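Local coordinates for protein MGS-MChE2 (Uncultured bacterium, PDB 5JD6) that probably hydrolyses ester bonds as an esterase of the alpha/beta hydrolase family, at residues K102-S116 / D187-W199. Sequence-based numbering, arbitrary orientation.
Sequences KMFPEIVQALVITGS and DLPKMKTPTCIIW
Leu111, Val112 and Ile113 pair in parallel with Thr195, Cys196 and Ile197. These are neighbouring inner strands of the central sheet of the alpha/beta hydrolase fold. The strand axes, taken over residues 110-113 and 195-199, approach to 4.6 Å and differ by 11° in direction. Four backbone hydrogen bonds alternate along the pair: Leu111 N to Pro194 O, Cys196 N to Leu111 O, Ile113 N to Cys196 O, and Ile198 N to Ile113 O. Those given by Leu111 N and Ile113 N are the straighter ones; those given by Cys196 N and Ile198 N are more bent.

This paired part is buried. Val112 and Cys196 share one face, where Val112 CG1 packs 4.2 Å from Cys196 CB and helix 238-252 covers both. On the other face Leu111 and Thr195 lie side by side, with helix 92-103 against Leu111 and Ile113. With its OG1 beside the backbone N (chi1 -59°), Thr195 turns back to its own chain, and Thr195 OG1 gives a hydrogen bond to Thr193 O at 3.0 Å. The donor there sits above the carbonyl plane.

The solvent side is looser, ahead of both strands. Lys102 stretches out at the end of helix 92-103, partly exposed, and crosses Asp187. The salt bridge is long, with Lys102 NZ 3.7 Å from Asp187 OD1, and Asp187 is poorly ordered.

At the C-terminal end of the pair the packing is tight again, close to a probable Ser-His-Asp triad that Trp199 touches. Thr206 O accepts the hydrogen bond from Trp199 NE1. Ile113 CG2 meets the edge of the indole near CZ3. Gly115 lies over one indole face, its CA 3.7 Å from the centroid of the six-membered ring of Trp199 in a CH-pi contact.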
ATOM      1  N   LYS A 102       7.996  -9.385   2.930  1.00 45.65           N
ATOM      2  CA  LYS A 102       8.305 -10.647   3.591  1.00 47.22           C
ATOM      3  C   LYS A 102       8.816 -11.682   2.591  1.00 45.09           C
ATOM      4  O   LYS A 102       9.808 -12.368   2.841  1.00 49.34           O
ATOM      5  CB  LYS A 102       7.071 -11.188   4.315  1.00 55.34           C
ATOM      6  CG  LYS A 102       7.202 -12.634   4.759  1.00 64.32           C
ATOM      7  CD  LYS A 102       5.846 -13.229   5.099  1.00 74.72           C
ATOM      8  CE  LYS A 102       5.894 -14.748   5.090  1.00 82.00           C
ATOM      9  NZ  LYS A 102       4.539 -15.347   4.935  1.00 83.19           N
ATOM     10  N   MET A 103       8.130 -11.786   1.457  1.00 42.61           N
ATOM     11  CA  MET A 103       8.480 -12.765   0.434  1.00 44.40           C
ATOM     12  C   MET A 103       9.712 -12.348  -0.362  1.00 50.21           C
ATOM     13  O   MET A 103      10.561 -13.179  -0.682  1.00 59.44           O
ATOM     14  CB  MET A 103       7.300 -12.986  -0.513  1.00 44.39           C
ATOM     15  CG  MET A 103       6.060 -13.548   0.165  1.00 53.52           C
ATOM     16  SD  MET A 103       4.648 -13.689  -0.948  1.00 62.14           S
ATOM     17  CE  MET A 103       5.236 -14.942  -2.085  1.00 76.93           C
ATOM     18  N   PHE A 104       9.808 -11.059  -0.679  1.00 49.45           N
ATOM     19  CA  PHE A 104      10.906 -10.560  -1.503  1.00 46.89           C
ATOM     20  C   PHE A 104      11.549  -9.312  -0.901  1.00 46.01           C
ATOM     21  O   PHE A 104      11.380  -8.211  -1.423  1.00 43.89           O
ATOM     22  CB  PHE A 104      10.405 -10.260  -2.917  1.00 43.82           C
ATOM     23  CG  PHE A 104       9.362 -11.225  -3.406  1.00 41.15           C
ATOM     24  CD1 PHE A 104       9.712 -12.508  -3.795  1.00 37.92           C
ATOM     25  CD2 PHE A 104       8.029 -10.850  -3.471  1.00 31.28           C
ATOM     26  CE1 PHE A 104       8.753 -13.399  -4.240  1.00 36.42           C
ATOM     27  CE2 PHE A 104       7.065 -11.736  -3.917  1.00 31.92           C
ATOM     28  CZ  PHE A 104       7.428 -13.012  -4.302  1.00 35.62           C
ATOM     29  N   PRO A 105      12.306  -9.485   0.195  1.00 44.55           N
ATOM     30  CA  PRO A 105      12.918  -8.356   0.907  1.00 41.97           C
ATOM     31  C   PRO A 105      14.033  -7.678   0.115  1.00 46.13           C
ATOM     32  O   PRO A 105      14.265  -6.481   0.281  1.00 51.04           O
ATOM     33  CB  PRO A 105      13.477  -9.007   2.175  1.00 40.19           C
ATOM     34  CG  PRO A 105      13.744 -10.417   1.780  1.00 39.98           C
ATOM     35  CD  PRO A 105      12.658 -10.779   0.806  1.00 43.30           C
ATOM     36  N   GLU A 106      14.707  -8.439  -0.741  1.00 45.49           N
ATOM     37  CA  GLU A 106      15.834  -7.925  -1.513  1.00 54.82           C
ATOM     38  C   GLU A 106      15.394  -6.951  -2.603  1.00 55.94           C
ATOM     39  O   GLU A 106      16.225  -6.284  -3.221  1.00 53.91           O
ATOM     40  CB  GLU A 106      16.624  -9.079  -2.139  1.00 62.56           C
ATOM     41  CG  GLU A 106      15.775 -10.088  -2.903  1.00 68.87           C
ATOM     42  CD  GLU A 106      15.168 -11.149  -2.002  1.00 74.70           C
ATOM     43  OE1 GLU A 106      15.725 -11.396  -0.910  1.00 80.14           O
ATOM     44  OE2 GLU A 106      14.132 -11.735  -2.384  1.00 70.51           O
ATOM     45  N   ILE A 107      14.089  -6.871  -2.836  1.00 54.10           N
ATOM     46  CA  ILE A 107      13.555  -6.002  -3.877  1.00 49.26           C
ATOM     47  C   ILE A 107      12.955  -4.730  -3.274  1.00 48.03           C
ATOM     48  O   ILE A 107      12.561  -3.812  -3.995  1.00 50.30           O
ATOM     49  CB  ILE A 107      12.491  -6.740  -4.728  1.00 50.69           C
ATOM     50  CG1 ILE A 107      12.582  -6.314  -6.194  1.00 58.02           C
ATOM     51  CG2 ILE A 107      11.085  -6.547  -4.158  1.00 46.74           C
ATOM     52  CD1 ILE A 107      13.860  -6.756  -6.875  1.00 68.91           C
ATOM     53  N   VAL A 108      12.906  -4.673  -1.946  1.00 41.25           N
ATOM     54  CA  VAL A 108      12.312  -3.536  -1.250  1.00 28.58           C
ATOM     55  C   VAL A 108      13.338  -2.731  -0.455  1.00 28.63           C
ATOM     56  O   VAL A 108      13.923  -3.229   0.505  1.00 26.53           O
ATOM     57  CB  VAL A 108      11.198  -3.990  -0.294  1.00 27.26           C
ATOM     58  CG1 VAL A 108      10.602  -2.792   0.429  1.00 23.61           C
ATOM     59  CG2 VAL A 108      10.126  -4.752  -1.057  1.00 25.12           C
ATOM     60  N   GLN A 109      13.543  -1.479  -0.855  1.00 37.70           N
ATOM     61  CA  GLN A 109      14.478  -0.596  -0.166  1.00 38.49           C
ATOM     62  C   GLN A 109      13.889  -0.089   1.146  1.00 33.90           C
ATOM     63  O   GLN A 109      14.582  -0.011   2.161  1.00 38.71           O
ATOM     64  CB  GLN A 109      14.858   0.586  -1.061  1.00 38.11           C
ATOM     65  CG  GLN A 109      15.846   1.551  -0.422  1.00 45.99           C
ATOM     66  CD  GLN A 109      16.246   2.681  -1.349  1.00 56.43           C
ATOM     67  OE1 GLN A 109      15.618   2.905  -2.385  1.00 58.61           O
ATOM     68  NE2 GLN A 109      17.299   3.402  -0.981  1.00 65.62           N
ATOM     69  N   ALA A 110      12.606   0.256   1.117  1.00 27.34           N
ATOM     70  CA  ALA A 110      11.906   0.725   2.307  1.00 30.43           C
ATOM     71  C   ALA A 110      10.414   0.447   2.192  1.00 24.21           C
ATOM     72  O   ALA A 110       9.883   0.297   1.091  1.00 21.29           O
ATOM     73  CB  ALA A 110      12.156   2.208   2.525  1.00 22.03           C
ATOM     74  N   LEU A 111       9.743   0.386   3.335  1.00 25.45           N
ATOM     75  CA  LEU A 111       8.316   0.097   3.377  1.00 21.18           C
ATOM     76  C   LEU A 111       7.559   1.192   4.117  1.00 27.69           C
ATOM     77  O   LEU A 111       7.832   1.460   5.285  1.00 34.85           O
ATOM     78  CB  LEU A 111       8.072  -1.259   4.044  1.00 27.92           C
ATOM     79  CG  LEU A 111       6.621  -1.661   4.316  1.00 30.88           C
ATOM     80  CD1 LEU A 111       5.830  -1.734   3.021  1.00 25.13           C
ATOM     81  CD2 LEU A 111       6.573  -2.989   5.056  1.00 31.75           C
ATOM     82  N   VAL A 112       6.612   1.829   3.436  1.00 26.69           N
ATOM     83  CA  VAL A 112       5.797   2.859   4.069  1.00 20.95           C
ATOM     84  C   VAL A 112       4.367   2.364   4.249  1.00 31.68           C
ATOM     85  O   VAL A 112       3.717   1.944   3.291  1.00 36.56           O
ATOM     86  CB  VAL A 112       5.794   4.165   3.258  1.00 22.51           C
ATOM     87  CG1 VAL A 112       5.129   5.278   4.054  1.00 21.73           C
ATOM     88  CG2 VAL A 112       7.213   4.551   2.869  1.00 20.74           C
ATOM     89  N   ILE A 113       3.887   2.415   5.486  1.00 33.69           N
ATOM     90  CA  ILE A 113       2.587   1.858   5.833  1.00 38.37           C
ATOM     91  C   ILE A 113       1.694   2.904   6.481  1.00 34.75           C
ATOM     92  O   ILE A 113       2.143   3.688   7.322  1.00 40.97           O
ATOM     93  CB  ILE A 113       2.741   0.654   6.778  1.00 46.15           C
ATOM     94  CG1 ILE A 113       3.307  -0.538   6.015  1.00 52.44           C
ATOM     95  CG2 ILE A 113       1.414   0.272   7.414  1.00 57.18           C
ATOM     96  CD1 ILE A 113       3.721  -1.661   6.915  1.00 69.74           C
ATOM     97  N   THR A 114       0.429   2.916   6.078  1.00 29.76           N
ATOM     98  CA  THR A 114      -0.533   3.853   6.632  1.00 37.95           C
ATOM     99  C   THR A 114      -1.964   3.334   6.538  1.00 37.62           C
ATOM    100  O   THR A 114      -2.456   3.034   5.451  1.00 33.56           O
ATOM    101  CB  THR A 114      -0.421   5.233   5.939  1.00 39.90           C
ATOM    102  OG1 THR A 114      -1.555   6.043   6.279  1.00 43.88           O
ATOM    103  CG2 THR A 114      -0.296   5.092   4.432  1.00 42.97           C
ATOM    104  N   GLY A 115      -2.618   3.226   7.692  1.00 36.44           N
ATOM    105  CA  GLY A 115      -3.966   2.692   7.781  1.00 34.97           C
ATOM    106  C   GLY A 115      -4.115   1.375   7.044  1.00 32.95           C
ATOM    107  O   GLY A 115      -5.010   1.222   6.216  1.00 33.96           O
ATOM    108  N   SER A 116      -3.233   0.426   7.330  1.00 29.91           N
ATOM    109  CA  SER A 116      -3.224  -0.827   6.587  1.00 38.98           C
ATOM    110  C   SER A 116      -3.680  -2.005   7.435  1.00 44.32           C
ATOM    111  O   SER A 116      -3.536  -2.001   8.658  1.00 41.62           O
ATOM    112  CB  SER A 116      -1.828  -1.108   6.027  1.00 37.32           C
ATOM    113  OG  SER A 116      -1.010  -1.744   6.990  1.00 39.94           O
ATOM    114  N   ASP A 187       5.282 -12.856  11.419  1.00 67.98           N
ATOM    115  CA  ASP A 187       6.351 -12.620  10.451  1.00 68.40           C
ATOM    116  C   ASP A 187       7.084 -11.305  10.703  1.00 62.18           C
ATOM    117  O   ASP A 187       8.248 -11.150  10.333  1.00 67.86           O
ATOM    118  CB  ASP A 187       5.790 -12.632   9.028  1.00 81.57           C
ATOM    119  CG  ASP A 187       5.063 -13.920   8.699  1.00100.07           C
ATOM    120  OD1 ASP A 187       5.737 -14.915   8.360  1.00107.80           O
ATOM    121  OD2 ASP A 187       3.816 -13.935   8.778  1.00107.59           O
ATOM    122  N   LEU A 188       6.392 -10.363  11.334  1.00 58.23           N
ATOM    123  CA  LEU A 188       6.945  -9.036  11.613  1.00 48.02           C
ATOM    124  C   LEU A 188       8.246  -8.967  12.442  1.00 61.70           C
ATOM    125  O   LEU A 188       9.126  -8.180  12.090  1.00 55.01           O
ATOM    126  CB  LEU A 188       5.883  -8.177  12.307  1.00 46.97           C
ATOM    127  CG  LEU A 188       4.638  -7.814  11.498  1.00 49.12           C
ATOM    128  CD1 LEU A 188       3.714  -6.929  12.315  1.00 54.99           C
ATOM    129  CD2 LEU A 188       5.013  -7.143  10.185  1.00 40.99           C
ATOM    130  N   PRO A 189       8.373  -9.758  13.538  1.00 68.67           N
ATOM    131  CA  PRO A 189       9.514  -9.613  14.460  1.00 73.87           C
ATOM    132  C   PRO A 189      10.897  -9.425  13.828  1.00 72.32           C
ATOM    133  O   PRO A 189      11.748  -8.800  14.457  1.00 83.26           O
ATOM    134  CB  PRO A 189       9.483 -10.923  15.268  1.00 79.30           C
ATOM    135  CG  PRO A 189       8.380 -11.756  14.677  1.00 81.47           C
ATOM    136  CD  PRO A 189       7.451 -10.787  14.043  1.00 73.84           C
ATOM    137  N   LYS A 190      11.130  -9.943  12.627  1.00 59.66           N
ATOM    138  CA  LYS A 190      12.363  -9.600  11.931  1.00 72.94           C
ATOM    139  C   LYS A 190      12.157  -9.532  10.415  1.00 70.02           C
ATOM    140  O   LYS A 190      12.737 -10.301   9.647  1.00 68.29           O
ATOM    141  CB  LYS A 190      13.484 -10.583  12.292  1.00 85.59           C
ATOM    142  CG  LYS A 190      14.858 -10.213  11.724  1.00 93.32           C
ATOM    143  CD  LYS A 190      15.957 -11.099  12.284  1.00103.46           C
ATOM    144  CE  LYS A 190      17.283 -10.816  11.604  1.00107.82           C
ATOM    145  NZ  LYS A 190      17.259 -11.313  10.200  1.00108.96           N
ATOM    146  N   MET A 191      11.298  -8.609  10.000  1.00 59.62           N
ATOM    147  CA  MET A 191      11.312  -8.115   8.633  1.00 54.87           C
ATOM    148  C   MET A 191      12.198  -6.875   8.656  1.00 58.96           C
ATOM    149  O   MET A 191      11.732  -5.765   8.920  1.00 64.05           O
ATOM    150  CB  MET A 191       9.900  -7.811   8.127  1.00 49.09           C
ATOM    151  CG  MET A 191       9.066  -9.059   7.845  1.00 47.65           C
ATOM    152  SD  MET A 191       7.289  -8.748   7.750  1.00 57.72           S
ATOM    153  CE  MET A 191       7.244  -7.365   6.617  1.00 37.03           C
ATOM    154  N   LYS A 192      13.486  -7.091   8.399  1.00 59.21           N
ATOM    155  CA  LYS A 192      14.539  -6.108   8.660  1.00 63.03           C
ATOM    156  C   LYS A 192      14.359  -4.755   7.980  1.00 58.40           C
ATOM    157  O   LYS A 192      14.878  -3.747   8.462  1.00 58.79           O
ATOM    158  CB  LYS A 192      15.894  -6.675   8.237  1.00 70.29           C
ATOM    159  CG  LYS A 192      16.435  -7.762   9.135  1.00 77.93           C
ATOM    160  CD  LYS A 192      17.358  -8.688   8.361  1.00 88.37           C
ATOM    161  CE  LYS A 192      18.801  -8.506   8.802  1.00 96.96           C
ATOM    162  NZ  LYS A 192      19.767  -8.857   7.726  1.00100.33           N
ATOM    163  N   THR A 193      13.632  -4.739   6.867  1.00 56.62           N
ATOM    164  CA  THR A 193      13.524  -3.544   6.035  1.00 60.70           C
ATOM    165  C   THR A 193      13.047  -2.327   6.821  1.00 52.95           C
ATOM    166  O   THR A 193      12.123  -2.429   7.629  1.00 45.89           O
ATOM    167  CB  THR A 193      12.566  -3.772   4.849  1.00 63.30           C
ATOM    168  OG1 THR A 193      11.211  -3.759   5.315  1.00 73.66           O
ATOM    169  CG2 THR A 193      12.858  -5.101   4.168  1.00 60.65           C
ATOM    170  N   PRO A 194      13.695  -1.172   6.594  1.00 50.99           N
ATOM    171  CA  PRO A 194      13.313   0.100   7.216  1.00 41.00           C
ATOM    172  C   PRO A 194      11.862   0.450   6.918  1.00 34.61           C
ATOM    173  O   PRO A 194      11.473   0.524   5.753  1.00 30.56           O
ATOM    174  CB  PRO A 194      14.267   1.109   6.569  1.00 42.93           C
ATOM    175  CG  PRO A 194      15.442   0.296   6.143  1.00 49.98           C
ATOM    176  CD  PRO A 194      14.877  -1.027   5.726  1.00 48.21           C
ATOM    177  N   THR A 195      11.068   0.659   7.963  1.00 40.47           N
ATOM    178  CA  THR A 195       9.638   0.863   7.787  1.00 35.17           C
ATOM    179  C   THR A 195       9.154   2.176   8.391  1.00 32.53           C
ATOM    180  O   THR A 195       9.463   2.501   9.537  1.00 30.92           O
ATOM    181  CB  THR A 195       8.835  -0.297   8.403  1.00 36.29           C
ATOM    182  OG1 THR A 195       9.227  -1.529   7.785  1.00 39.14           O
ATOM    183  CG2 THR A 195       7.343  -0.086   8.194  1.00 35.15           C
ATOM    184  N   CYS A 196       8.396   2.930   7.604  1.00 27.12           N
ATOM    185  CA  CYS A 196       7.781   4.160   8.082  1.00 31.57           C
ATOM    186  C   CYS A 196       6.289   3.944   8.282  1.00 32.27           C
ATOM    187  O   CYS A 196       5.574   3.577   7.349  1.00 29.55           O
ATOM    188  CB  CYS A 196       8.027   5.306   7.101  1.00 25.86           C
ATOM    189  SG  CYS A 196       7.404   6.907   7.658  1.00 31.70           S
ATOM    190  N   ILE A 197       5.820   4.164   9.504  1.00 35.74           N
ATOM    191  CA  ILE A 197       4.408   3.991   9.808  1.00 29.10           C
ATOM    192  C   ILE A 197       3.761   5.332  10.131  1.00 29.67           C
ATOM    193  O   ILE A 197       4.027   5.924  11.175  1.00 31.36           O
ATOM    194  CB  ILE A 197       4.198   3.024  10.986  1.00 34.12           C
ATOM    195  CG1 ILE A 197       5.102   1.800  10.837  1.00 31.42           C
ATOM    196  CG2 ILE A 197       2.741   2.609  11.078  1.00 31.87           C
ATOM    197  CD1 ILE A 197       5.125   0.912  12.061  1.00 34.05           C
ATOM    198  N   ILE A 198       2.920   5.808   9.218  1.00 28.67           N
ATOM    199  CA  ILE A 198       2.188   7.054   9.411  1.00 32.58           C
ATOM    200  C   ILE A 198       0.714   6.735   9.629  1.00 36.57           C
ATOM    201  O   ILE A 198       0.129   5.963   8.878  1.00 30.23           O
ATOM    202  CB  ILE A 198       2.356   8.000   8.208  1.00 28.35           C
ATOM    203  CG1 ILE A 198       3.841   8.247   7.933  1.00 29.43           C
ATOM    204  CG2 ILE A 198       1.628   9.312   8.455  1.00 34.04           C
ATOM    205  CD1 ILE A 198       4.107   9.095   6.712  1.00 26.38           C
ATOM    206  N   TRP A 199       0.109   7.318  10.656  1.00 33.21           N
ATOM    207  CA  TRP A 199      -1.236   6.904  11.037  1.00 35.07           C
ATOM    208  C   TRP A 199      -2.111   8.066  11.495  1.00 41.92           C
ATOM    209  O   TRP A 199      -1.631   9.006  12.125  1.00 49.35           O
ATOM    210  CB  TRP A 199      -1.154   5.855  12.146  1.00 36.44           C
ATOM    211  CG  TRP A 199      -2.133   4.732  12.012  1.00 44.95           C
ATOM    212  CD1 TRP A 199      -3.416   4.701  12.476  1.00 47.00           C
ATOM    213  CD2 TRP A 199      -1.902   3.467  11.383  1.00 44.92           C
ATOM    214  NE1 TRP A 199      -4.000   3.495  12.171  1.00 47.38           N
ATOM    215  CE2 TRP A 199      -3.091   2.718  11.501  1.00 48.62           C
ATOM    216  CE3 TRP A 199      -0.805   2.892  10.733  1.00 41.91           C
ATOM    217  CZ2 TRP A 199      -3.214   1.427  10.990  1.00 49.35           C
ATOM    218  CZ3 TRP A 199      -0.930   1.611  10.226  1.00 44.44           C
ATOM    219  CH2 TRP A 199      -2.126   0.893  10.357  1.00 46.25           C
TER